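Local coordinates for protein putative Ribokinase II (Escherichia coli O6, PDB 3IQ0) that is a pfkB-family kinase that binds ATP with magnesium and probably phosphorylates a sugar such as ribose, at residues B[162-168]-B[190-196]; B[33-37]-B[65-69]. All coordinates share one frame; numbering follows the deposited sequence.

Interaction 1 (B[162-168]-B[190-196])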
loop_
_atom_site.group_PDB
_atom_site.type_symbol
_atom_site.label_atom_id
_atom_site.label_comp_id
_atom_site.label_asym_id
_atom_site.label_seq_id
_atom_site.Cartn_x
_atom_site.Cartn_y
_atom_site.Cartn_z
ATOM N N GLY B 162 8.321 34.552 10.002
ATOM C CA GLY B 162 8.761 33.795 8.841
ATOM C C GLY B 162 7.939 34.026 7.585
ATOM O O GLY B 162 6.897 34.674 7.629
ATOM N N VAL B 163 8.415 33.484 6.467
ATOM C CA VAL B 163 7.748 33.620 5.174
ATOM C C VAL B 163 7.114 32.302 4.740
ATOM O O VAL B 163 7.696 31.229 4.913
ATOM C CB VAL B 163 8.746 34.075 4.080
ATOM C CG1 VAL B 163 8.054 34.125 2.722
ATOM C CG2 VAL B 163 9.318 35.444 4.436
ATOM N N ILE B 164 5.918 32.388 4.171
ATOM C CA ILE B 164 5.186 31.212 3.718
ATOM C C ILE B 164 5.150 31.139 2.183
ATOM O O ILE B 164 4.828 32.120 1.511
ATOM C CB ILE B 164 3.720 31.247 4.254
ATOM C CG1 ILE B 164 3.715 31.371 5.784
ATOM C CG2 ILE B 164 2.958 29.994 3.812
ATOM C CD1 ILE B 164 4.288 30.174 6.526
ATOM N N SER B 165 5.514 29.984 1.627
ATOM C CA SER B 165 5.468 29.781 0.181
ATOM C C SER B 165 4.428 28.691 -0.012
ATOM O O SER B 165 4.293 27.795 0.825
ATOM C CB SER B 165 6.834 29.341 -0.374
ATOM O OG SER B 165 7.336 28.213 0.315
ATOM N N PHE B 166 3.696 28.754 -1.113
ATOM C CA PHE B 166 2.628 27.789 -1.345
ATOM C C PHE B 166 2.548 27.350 -2.798
ATOM O O PHE B 166 2.489 28.183 -3.707
ATOM C CB PHE B 166 1.306 28.428 -0.891
ATOM C CG PHE B 166 0.074 27.602 -1.179
ATOM C CD1 PHE B 166 0.075 26.222 -1.006
ATOM C CD2 PHE B 166 -1.115 28.226 -1.545
ATOM C CE1 PHE B 166 -1.094 25.470 -1.185
ATOM C CE2 PHE B 166 -2.293 27.484 -1.726
ATOM C CZ PHE B 166 -2.277 26.101 -1.544
ATOM N N ASP B 167 2.558 26.033 -3.002
ATOM C CA ASP B 167 2.476 25.436 -4.327
ATOM C C ASP B 167 1.180 24.625 -4.400
ATOM O O ASP B 167 1.077 23.545 -3.822
ATOM C CB ASP B 167 3.672 24.516 -4.570
ATOM C CG ASP B 167 3.589 23.799 -5.899
ATOM O OD1 ASP B 167 2.480 23.683 -6.453
ATOM O OD2 ASP B 167 4.638 23.332 -6.383
ATOM N N PRO B 168 0.184 25.131 -5.140
ATOM C CA PRO B 168 -1.122 24.493 -5.309
ATOM C C PRO B 168 -1.169 23.284 -6.237
ATOM O O PRO B 168 -1.986 23.252 -7.156
ATOM C CB PRO B 168 -1.978 25.638 -5.835
ATOM C CG PRO B 168 -1.025 26.305 -6.773
ATOM C CD PRO B 168 0.260 26.363 -5.949
ATOM N N LEU B 190 -2.533 33.474 3.722
ATOM C CA LEU B 190 -1.365 33.612 4.585
ATOM C C LEU B 190 -0.082 33.395 3.796
ATOM O O LEU B 190 1.011 33.349 4.369
ATOM C CB LEU B 190 -1.426 32.593 5.719
ATOM C CG LEU B 190 -2.639 32.659 6.644
ATOM C CD1 LEU B 190 -2.620 31.463 7.580
ATOM C CD2 LEU B 190 -2.622 33.964 7.425
ATOM N N THR B 191 -0.222 33.269 2.480
ATOM C CA THR B 191 0.911 33.036 1.594
ATOM C C THR B 191 1.613 34.307 1.136
ATOM O O THR B 191 0.972 35.309 0.814
ATOM C CB THR B 191 0.461 32.258 0.344
ATOM O OG1 THR B 191 0.047 30.947 0.739
ATOM C CG2 THR B 191 1.598 32.163 -0.678
ATOM N N ASP B 192 2.939 34.252 1.093
ATOM C CA ASP B 192 3.736 35.389 0.654
ATOM C C ASP B 192 4.234 35.125 -0.758
ATOM O O ASP B 192 4.338 36.040 -1.576
ATOM C CB ASP B 192 4.928 35.591 1.593
ATOM C CG ASP B 192 4.505 35.835 3.032
ATOM O OD1 ASP B 192 3.866 36.872 3.291
ATOM O OD2 ASP B 192 4.805 34.985 3.899
ATOM N N ILE B 193 4.525 33.855 -1.033
ATOM C CA ILE B 193 5.036 33.415 -2.328
ATOM C C ILE B 193 4.135 32.312 -2.872
ATOM O O ILE B 193 4.091 31.213 -2.326
ATOM C CB ILE B 193 6.492 32.871 -2.180
ATOM C CG1 ILE B 193 7.387 33.967 -1.593
ATOM C CG2 ILE B 193 7.036 32.400 -3.532
ATOM C CD1 ILE B 193 8.803 33.509 -1.303
ATOM N N TYR B 194 3.416 32.620 -3.946
ATOM C CA TYR B 194 2.499 31.673 -4.572
ATOM C C TYR B 194 3.137 31.107 -5.839
ATOM O O TYR B 194 3.564 31.864 -6.710
ATOM C CB TYR B 194 1.191 32.393 -4.916
ATOM C CG TYR B 194 0.031 31.474 -5.213
ATOM C CD1 TYR B 194 -0.200 30.339 -4.431
ATOM C CD2 TYR B 194 -0.852 31.748 -6.256
ATOM C CE1 TYR B 194 -1.279 29.497 -4.682
ATOM C CE2 TYR B 194 -1.937 30.909 -6.519
ATOM C CZ TYR B 194 -2.140 29.786 -5.728
ATOM O OH TYR B 194 -3.184 28.936 -5.990
HETATM N N MSE B 195 3.197 29.781 -5.952
HETATM C CA MSE B 195 3.824 29.159 -7.117
HETATM C C MSE B 195 2.940 28.155 -7.866
HETATM O O MSE B 195 3.240 26.962 -7.937
HETATM C CB MSE B 195 5.135 28.492 -6.684
HETATM C CG MSE B 195 6.083 29.442 -5.960
HETATM SE SE MSE B 195 7.734 28.589 -5.392
HETATM C CE MSE B 195 7.147 27.935 -3.715
ATOM N N PRO B 196 1.838 28.637 -8.457
ATOM C CA PRO B 196 0.938 27.747 -9.189
ATOM C C PRO B 196 1.471 27.415 -10.569
ATOM O O PRO B 196 2.261 28.168 -11.135
ATOM C CB PRO B 196 -0.337 28.570 -9.281
ATOM C CG PRO B 196 0.215 29.935 -9.527
ATOM C CD PRO B 196 1.347 30.026 -8.506
#

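Interaction 2 (B[33-37]-B[65-69])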
loop_
_atom_site.group_PDB
_atom_site.type_symbol
_atom_site.label_atom_id
_atom_site.label_comp_id
_atom_site.label_asym_id
_atom_site.label_seq_id
_atom_site.Cartn_x
_atom_site.Cartn_y
_atom_site.Cartn_z
ATOM N N GLY B 33 12.203 -0.304 -8.149
ATOM C CA GLY B 33 12.006 0.494 -6.956
ATOM C C GLY B 33 12.464 -0.255 -5.721
ATOM O O GLY B 33 13.118 -1.299 -5.841
ATOM N N PRO B 34 12.162 0.254 -4.517
ATOM C CA PRO B 34 11.418 1.492 -4.289
ATOM C C PRO B 34 12.301 2.703 -4.545
ATOM O O PRO B 34 13.524 2.602 -4.493
ATOM C CB PRO B 34 11.038 1.390 -2.819
ATOM C CG PRO B 34 12.256 0.746 -2.236
ATOM C CD PRO B 34 12.510 -0.378 -3.232
ATOM N N TYR B 35 11.670 3.838 -4.812
ATOM C CA TYR B 35 12.376 5.088 -5.048
ATOM C C TYR B 35 11.777 6.141 -4.130
ATOM O O TYR B 35 10.557 6.211 -3.972
ATOM C CB TYR B 35 12.220 5.525 -6.510
ATOM C CG TYR B 35 13.093 4.754 -7.468
ATOM C CD1 TYR B 35 14.455 5.031 -7.572
ATOM C CD2 TYR B 35 12.570 3.724 -8.245
ATOM C CE1 TYR B 35 15.278 4.299 -8.422
ATOM C CE2 TYR B 35 13.382 2.985 -9.102
ATOM C CZ TYR B 35 14.735 3.278 -9.182
ATOM O OH TYR B 35 15.552 2.541 -10.004
ATOM N N PRO B 36 12.626 6.965 -3.498
ATOM C CA PRO B 36 12.144 8.014 -2.596
ATOM C C PRO B 36 11.237 8.966 -3.367
ATOM O O PRO B 36 11.561 9.365 -4.474
ATOM C CB PRO B 36 13.430 8.700 -2.141
ATOM C CG PRO B 36 14.459 7.642 -2.274
ATOM C CD PRO B 36 14.096 6.969 -3.565
ATOM N N SER B 37 10.099 9.333 -2.795
ATOM C CA SER B 37 9.200 10.232 -3.506
ATOM C C SER B 37 8.327 11.060 -2.564
ATOM O O SER B 37 8.494 11.017 -1.346
ATOM C CB SER B 37 8.331 9.429 -4.477
ATOM O OG SER B 37 7.680 10.276 -5.407
ATOM N N PHE B 65 10.601 0.869 3.453
ATOM C CA PHE B 65 10.189 1.908 2.518
ATOM C C PHE B 65 10.278 3.239 3.245
ATOM O O PHE B 65 10.554 4.276 2.643
ATOM C CB PHE B 65 8.759 1.664 2.033
ATOM C CG PHE B 65 8.629 0.508 1.079
ATOM C CD1 PHE B 65 9.759 -0.088 0.520
ATOM C CD2 PHE B 65 7.377 0.049 0.697
ATOM C CE1 PHE B 65 9.641 -1.119 -0.408
ATOM C CE2 PHE B 65 7.249 -0.984 -0.231
ATOM C CZ PHE B 65 8.378 -1.565 -0.783
ATOM N N GLY B 66 10.037 3.197 4.551
ATOM C CA GLY B 66 10.134 4.402 5.345
ATOM C C GLY B 66 11.605 4.739 5.500
ATOM O O GLY B 66 11.992 5.906 5.443
ATOM N N ASP B 67 12.430 3.706 5.668
ATOM C CA ASP B 67 13.867 3.886 5.844
ATOM C C ASP B 67 14.595 4.443 4.629
ATOM O O ASP B 67 15.500 5.264 4.770
ATOM C CB ASP B 67 14.535 2.563 6.234
ATOM C CG ASP B 67 14.036 2.021 7.556
ATOM O OD1 ASP B 67 13.384 2.776 8.308
ATOM O OD2 ASP B 67 14.310 0.835 7.849
ATOM N N ILE B 68 14.221 4.001 3.434
ATOM C CA ILE B 68 14.905 4.492 2.246
ATOM C C ILE B 68 14.729 6.003 2.097
ATOM O O ILE B 68 15.642 6.696 1.648
ATOM C CB ILE B 68 14.434 3.765 0.964
ATOM C CG1 ILE B 68 15.396 4.087 -0.179
ATOM C CG2 ILE B 68 13.011 4.177 0.607
ATOM C CD1 ILE B 68 15.110 3.353 -1.452
ATOM N N ASN B 69 13.567 6.523 2.483
ATOM C CA ASN B 69 13.343 7.962 2.396
ATOM C C ASN B 69 14.151 8.696 3.461
ATOM O O ASN B 69 14.792 9.704 3.169
ATOM C CB ASN B 69 11.860 8.290 2.544
ATOM C CG ASN B 69 11.072 7.971 1.290
ATOM O OD1 ASN B 69 11.191 8.660 0.273
ATOM N ND2 ASN B 69 10.272 6.917 1.350
#

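Interaction 1 (B[162-168]-B[190-196])
Ser165 pairs with Ile193 and Phe166 with Tyr194 as parallel strand neighbours, tied by Phe166 N to Ile193 O (2.8 Å) and Met195 N to Phe166 O (2.8 Å). Ile164 O takes two donors, Ile193 N in the carbonyl plane and Asp192 N tilted out of it. Ahead of this pairing the Asp192 carboxylate acts as a backbone substitute: its OD2 accepts Ile164 N at 2.8 Å through the anti lone pair, almost straight at 177°, while OD1 forms a salt bridge with Lys223. Phe166 and Tyr194 reach out on the same face, side by side, CD2 of Phe166 meeting CE1 of Tyr194 at 3.4 Å at the tyrosine's edge, with the planes inclined at 37°. Thr191 OG1, hydrogen-bonded to Val187 O, also presses on Phe166 CB at 3.3 Å. On the face of Ser165 and Ile193, Met195, present as selenomethionine, bends at chi3 (-87°), which brings its CE to 3.6 Å from Ser165 CB. Further along, Pro168 CG fits tightly against Pro196 CB. The two strands and helix 178-189 between them form a beta-alpha-beta crossover of the ribokinase-like fold, whose Asp167 side chain, salt-bridged to Lys228, lies about 4 Å from the bound ATP.

Interaction 2 (B[33-37]-B[65-69])
Pro34, joined to Gly33 by a cis peptide bond, forms the apolar centre with Phe65 and Ile68. Pro34 CB and CG both lie 3.7 Å from Phe65 CE1, the proline crossing the phenylalanine side chain at about a right angle. Ile68 extends from the helix with CG1 anti to its backbone N (chi1 -167°) and chi2 also extended, which carries CD1 to 3.9 Å from Pro34 CG and 3.5 Å from Pro34 O. That carbonyl oxygen is buried without a polar partner. Pro36 continues the apolar surface more loosely, its CG 4.2 Å from Ile68 CG1. At the edge the Asn69 amide spans both elements: OD1 lies close to the backbone of Pro36, 3.1 Å from its CA, and accepts a weak, bent hydrogen bond from Ser37 N (3.3 Å, 133°). Asn69 ND2 turns back to Phe65 O at 3.0 Å, with a further weak bond to Leu13 O. Phe25 and Gln27 of the second subunit pack on Pro34 and Ile68, and Phe95 of that subunit meets Phe65 edge-to-face. The chemistry therefore implies a mainly hydrophobic join of strand and helix, continuous with the dimer interface, where one asparagine amide supplies the polar link.

In the fold
Both contacts are buried, but interaction 1 sits in the middle of the large mixed sheet, whereas interaction 2 joins helix 64-75 to strand 29-37, outermost in the smaller sheet within this chain. They share no element; their centres lie 27 Å apart, on opposite sides of the chain's centre. Interaction 1 rests mainly on backbone hydrogen bonds within one chain, extended by one carboxylate, and ends beside the nucleotide. Interaction 2 depends on proline, isoleucine and phenylalanine surfaces with one weak hydrogen bond across, and its outer side meets the second subunit, whose strand pairs with Gly33. Thus 162-168/190-196 belongs to the core of the large alpha/beta sheet, and 33-37/65-69 to the smaller sheet at the dimer side.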